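PDB 4GLK: AbiQ, which cleaves RNA as the endoribonuclease toxin of a type III toxin-antitoxin system and is neutralised by its cognate RNA antitoxin, AntiQ. Local coordinates for residues L3-V8 / Q116-Y121. The protein carries 1 engineered substitution. Residues are numbered along the deposited sequence; the frame is centred on the assembly and turned at random.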
ATOM      1  N   LEU A   3       3.782  -2.755 -11.658  1.00 23.44           N
ATOM      2  CA  LEU A   3       3.119  -1.931 -10.643  1.00 23.27           C
ATOM      3  C   LEU A   3       2.035  -1.031 -11.313  1.00 26.84           C
ATOM      4  O   LEU A   3       2.284  -0.442 -12.364  1.00 24.69           O
ATOM      5  CB  LEU A   3       4.181  -1.053  -9.952  1.00 23.46           C
ATOM      6  CG  LEU A   3       4.569  -1.313  -8.498  1.00 27.43           C
ATOM      7  CD1 LEU A   3       4.312  -2.729  -8.055  1.00 24.00           C
ATOM      8  CD2 LEU A   3       6.033  -0.919  -8.250  1.00 27.60           C
ATOM      9  N   ARG A   4       0.844  -0.944 -10.701  1.00 23.86           N
ATOM     10  CA  ARG A   4      -0.280  -0.162 -11.210  1.00 23.17           C
ATOM     11  C   ARG A   4      -1.056   0.386 -10.059  1.00 26.70           C
ATOM     12  O   ARG A   4      -0.926  -0.124  -8.952  1.00 26.16           O
ATOM     13  CB  ARG A   4      -1.242  -1.086 -11.965  1.00 27.58           C
ATOM     14  CG  ARG A   4      -0.953  -1.271 -13.403  1.00 38.23           C
ATOM     15  CD  ARG A   4      -0.565  -2.686 -13.649  1.00 50.31           C
ATOM     16  NE  ARG A   4      -1.700  -3.604 -13.639  1.00 52.89           N
ATOM     17  CZ  ARG A   4      -1.565  -4.924 -13.585  1.00 62.15           C
ATOM     18  NH1 ARG A   4      -0.356  -5.466 -13.512  1.00 44.53           N
ATOM     19  NH2 ARG A   4      -2.623  -5.709 -13.606  1.00 51.55           N
ATOM     20  N   PHE A   5      -1.997   1.307 -10.347  1.00 24.17           N
ATOM     21  CA  PHE A   5      -2.877   1.895  -9.342  1.00 23.28           C
ATOM     22  C   PHE A   5      -4.185   1.149  -9.277  1.00 24.76           C
ATOM     23  O   PHE A   5      -4.757   0.766 -10.300  1.00 23.20           O
ATOM     24  CB  PHE A   5      -3.139   3.386  -9.613  1.00 24.73           C
ATOM     25  CG  PHE A   5      -1.991   4.340  -9.369  1.00 26.01           C
ATOM     26  CD1 PHE A   5      -1.435   4.476  -8.105  1.00 29.23           C
ATOM     27  CD2 PHE A   5      -1.526   5.166 -10.386  1.00 27.72           C
ATOM     28  CE1 PHE A   5      -0.425   5.408  -7.861  1.00 30.18           C
ATOM     29  CE2 PHE A   5      -0.487   6.072 -10.151  1.00 31.28           C
ATOM     30  CZ  PHE A   5       0.051   6.193  -8.884  1.00 29.52           C
ATOM     31  N   PHE A   6      -4.674   0.961  -8.066  1.00 20.14           N
ATOM     32  CA  PHE A   6      -5.933   0.264  -7.863  1.00 19.13           C
ATOM     33  C   PHE A   6      -6.667   0.893  -6.726  1.00 25.86           C
ATOM     34  O   PHE A   6      -6.076   1.613  -5.904  1.00 25.25           O
ATOM     35  CB  PHE A   6      -5.680  -1.199  -7.448  1.00 20.33           C
ATOM     36  CG  PHE A   6      -5.029  -2.079  -8.483  1.00 22.64           C
ATOM     37  CD1 PHE A   6      -5.794  -2.744  -9.436  1.00 26.24           C
ATOM     38  CD2 PHE A   6      -3.658  -2.276  -8.482  1.00 25.31           C
ATOM     39  CE1 PHE A   6      -5.186  -3.545 -10.406  1.00 27.75           C
ATOM     40  CE2 PHE A   6      -3.054  -3.079  -9.450  1.00 29.27           C
ATOM     41  CZ  PHE A   6      -3.825  -3.725 -10.393  1.00 27.20           C
ATOM     42  N   THR A   7      -7.958   0.549  -6.645  1.00 22.22           N
ATOM     43  CA  THR A   7      -8.796   0.806  -5.503  1.00 22.10           C
ATOM     44  C   THR A   7      -9.286  -0.580  -5.116  1.00 23.88           C
ATOM     45  O   THR A   7      -9.117  -1.554  -5.868  1.00 20.45           O
ATOM     46  CB  THR A   7      -9.917   1.848  -5.746  1.00 34.21           C
ATOM     47  OG1 THR A   7     -10.860   1.370  -6.698  1.00 36.06           O
ATOM     48  CG2 THR A   7      -9.383   3.252  -6.112  1.00 32.36           C
ATOM     49  N   VAL A   8      -9.827  -0.686  -3.916  1.00 20.60           N
ATOM     50  CA  VAL A   8     -10.357  -1.939  -3.410  1.00 20.85           C
ATOM     51  C   VAL A   8     -11.841  -1.683  -3.146  1.00 27.29           C
ATOM     52  O   VAL A   8     -12.221  -0.527  -2.890  1.00 26.59           O
ATOM     53  CB  VAL A   8      -9.573  -2.431  -2.154  1.00 24.37           C
ATOM     54  CG1 VAL A   8     -10.063  -3.808  -1.696  1.00 24.12           C
ATOM     55  CG2 VAL A   8      -8.069  -2.484  -2.434  1.00 24.32           C
ATOM     56  N   GLN A 116       0.659   9.935 -11.955  1.00 29.45           N
ATOM     57  CA  GLN A 116       1.421   9.378 -13.069  1.00 29.28           C
ATOM     58  C   GLN A 116       2.918   9.402 -12.706  1.00 33.38           C
ATOM     59  O   GLN A 116       3.585   8.365 -12.780  1.00 32.98           O
ATOM     60  CB  GLN A 116       1.120  10.189 -14.345  1.00 31.00           C
ATOM     61  CG  GLN A 116       1.784   9.681 -15.633  1.00 56.70           C
ATOM     62  CD  GLN A 116       1.660  10.632 -16.818  1.00 84.52           C
ATOM     63  OE1 GLN A 116       1.627  10.202 -17.974  1.00 83.15           O
ATOM     64  NE2 GLN A 116       1.635  11.942 -16.579  1.00 79.72           N
ATOM     65  N   LYS A 117       3.398  10.572 -12.212  1.00 28.97           N
ATOM     66  CA  LYS A 117       4.775  10.827 -11.782  1.00 28.55           C
ATOM     67  C   LYS A 117       5.172   9.907 -10.631  1.00 29.16           C
ATOM     68  O   LYS A 117       6.281   9.383 -10.640  1.00 26.92           O
ATOM     69  CB  LYS A 117       4.964  12.308 -11.399  1.00 31.74           C
ATOM     70  CG  LYS A 117       4.884  13.239 -12.600  1.00 44.63           C
ATOM     71  CD  LYS A 117       4.940  14.698 -12.198  1.00 54.46           C
ATOM     72  CE  LYS A 117       5.074  15.597 -13.408  1.00 65.93           C
ATOM     73  NZ  LYS A 117       6.367  15.390 -14.128  1.00 67.22           N
ATOM     74  N   GLN A 118       4.258   9.690  -9.661  1.00 24.94           N
ATOM     75  CA  GLN A 118       4.490   8.769  -8.537  1.00 24.74           C
ATOM     76  C   GLN A 118       4.714   7.329  -9.031  1.00 27.38           C
ATOM     77  O   GLN A 118       5.581   6.641  -8.500  1.00 26.49           O
ATOM     78  CB  GLN A 118       3.305   8.768  -7.573  1.00 25.74           C
ATOM     79  CG  GLN A 118       3.145  10.052  -6.771  1.00 37.71           C
ATOM     80  CD  GLN A 118       1.898   9.997  -5.929  1.00 46.47           C
ATOM     81  OE1 GLN A 118       0.819   9.582  -6.382  1.00 39.55           O
ATOM     82  NE2 GLN A 118       2.010  10.444  -4.695  1.00 37.55           N
ATOM     83  N   LEU A 119       3.897   6.870  -9.999  1.00 24.34           N
ATOM     84  CA  LEU A 119       3.995   5.534 -10.603  1.00 24.34           C
ATOM     85  C   LEU A 119       5.280   5.377 -11.392  1.00 29.63           C
ATOM     86  O   LEU A 119       5.924   4.341 -11.252  1.00 29.86           O
ATOM     87  CB  LEU A 119       2.803   5.253 -11.524  1.00 24.07           C
ATOM     88  CG  LEU A 119       2.550   3.797 -11.895  1.00 27.41           C
ATOM     89  CD1 LEU A 119       2.424   2.908 -10.651  1.00 23.68           C
ATOM     90  CD2 LEU A 119       1.292   3.705 -12.704  1.00 27.52           C
ATOM     91  N   ILE A 120       5.670   6.380 -12.223  1.00 26.40           N
ATOM     92  CA  ILE A 120       6.956   6.251 -12.937  1.00 27.55           C
ATOM     93  C   ILE A 120       8.122   6.073 -11.932  1.00 29.91           C
ATOM     94  O   ILE A 120       8.996   5.236 -12.161  1.00 30.12           O
ATOM     95  CB  ILE A 120       7.250   7.241 -14.121  1.00 31.85           C
ATOM     96  CG1 ILE A 120       8.346   8.267 -13.821  1.00 33.04           C
ATOM     97  CG2 ILE A 120       6.007   7.864 -14.771  1.00 33.83           C
ATOM     98  CD1 ILE A 120       9.419   8.277 -14.860  1.00 44.34           C
ATOM     99  N   TYR A 121       8.081   6.814 -10.791  1.00 23.48           N
ATOM    100  CA  TYR A 121       9.095   6.695  -9.757  1.00 21.77           C
ATOM    101  C   TYR A 121       9.067   5.305  -9.121  1.00 25.02           C
ATOM    102  O   TYR A 121      10.106   4.668  -9.002  1.00 22.43           O
ATOM    103  CB  TYR A 121       8.983   7.785  -8.690  1.00 21.40           C
ATOM    104  CG  TYR A 121      10.073   7.657  -7.645  1.00 20.37           C
ATOM    105  CD1 TYR A 121      11.396   7.982  -7.944  1.00 22.84           C
ATOM    106  CD2 TYR A 121       9.797   7.146  -6.382  1.00 19.61           C
ATOM    107  CE1 TYR A 121      12.412   7.814  -7.006  1.00 23.20           C
ATOM    108  CE2 TYR A 121      10.806   6.952  -5.446  1.00 19.75           C
ATOM    109  CZ  TYR A 121      12.111   7.292  -5.759  1.00 24.73           C
ATOM    110  OH  TYR A 121      13.095   7.165  -4.817  1.00 24.66           O
TER
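Leu119 reaches from helix 110-124 to the start of strand 4-8, where it and Phe5 pass alongside each other, each pointing toward the other's backbone. Leu119 CB sits 3.7 Å from Phe5 CE2 and 3.9 Å from Phe5 CZ, so the outer part of the ring lies close to the root of the leucine. Further out, Leu119 CD2 is 3.9 Å from Phe5 CD2, while Leu119 CD1 lies over one face of the ring. The leucine CG stands anti to its own backbone N (chi1 -163°), on the strand side of the helix. Beyond it CD1 ends 3.8 Å from Leu3 O, a carbonyl hydrogen-bonded to a glycerol probably from the crystallisation liquor, and 4.1 Å from Arg4 CA.

Gln118, one residue back on the helix, approaches the ring obliquely, with OE1 4.3 Å from Phe5 CZ; its NE2 makes a weak hydrogen bond to Leu84 O. No hydrogen bond links residues 3-8 to 116-121, and the contact is held by apolar packing. Phe5 also touches Val35 of the adjacent strand 33-40 and Leu50 of strand 45-52, the next one across, which places its ring between sheet and helix. The segment axes come within 9.5 Å at an angle of 123°. This is a helix packed on an antiparallel sheet through a leucine laid against a phenylalanine ring, here joining helix 110-124 to the N-terminal strand of the ToxN/AbiQ fold.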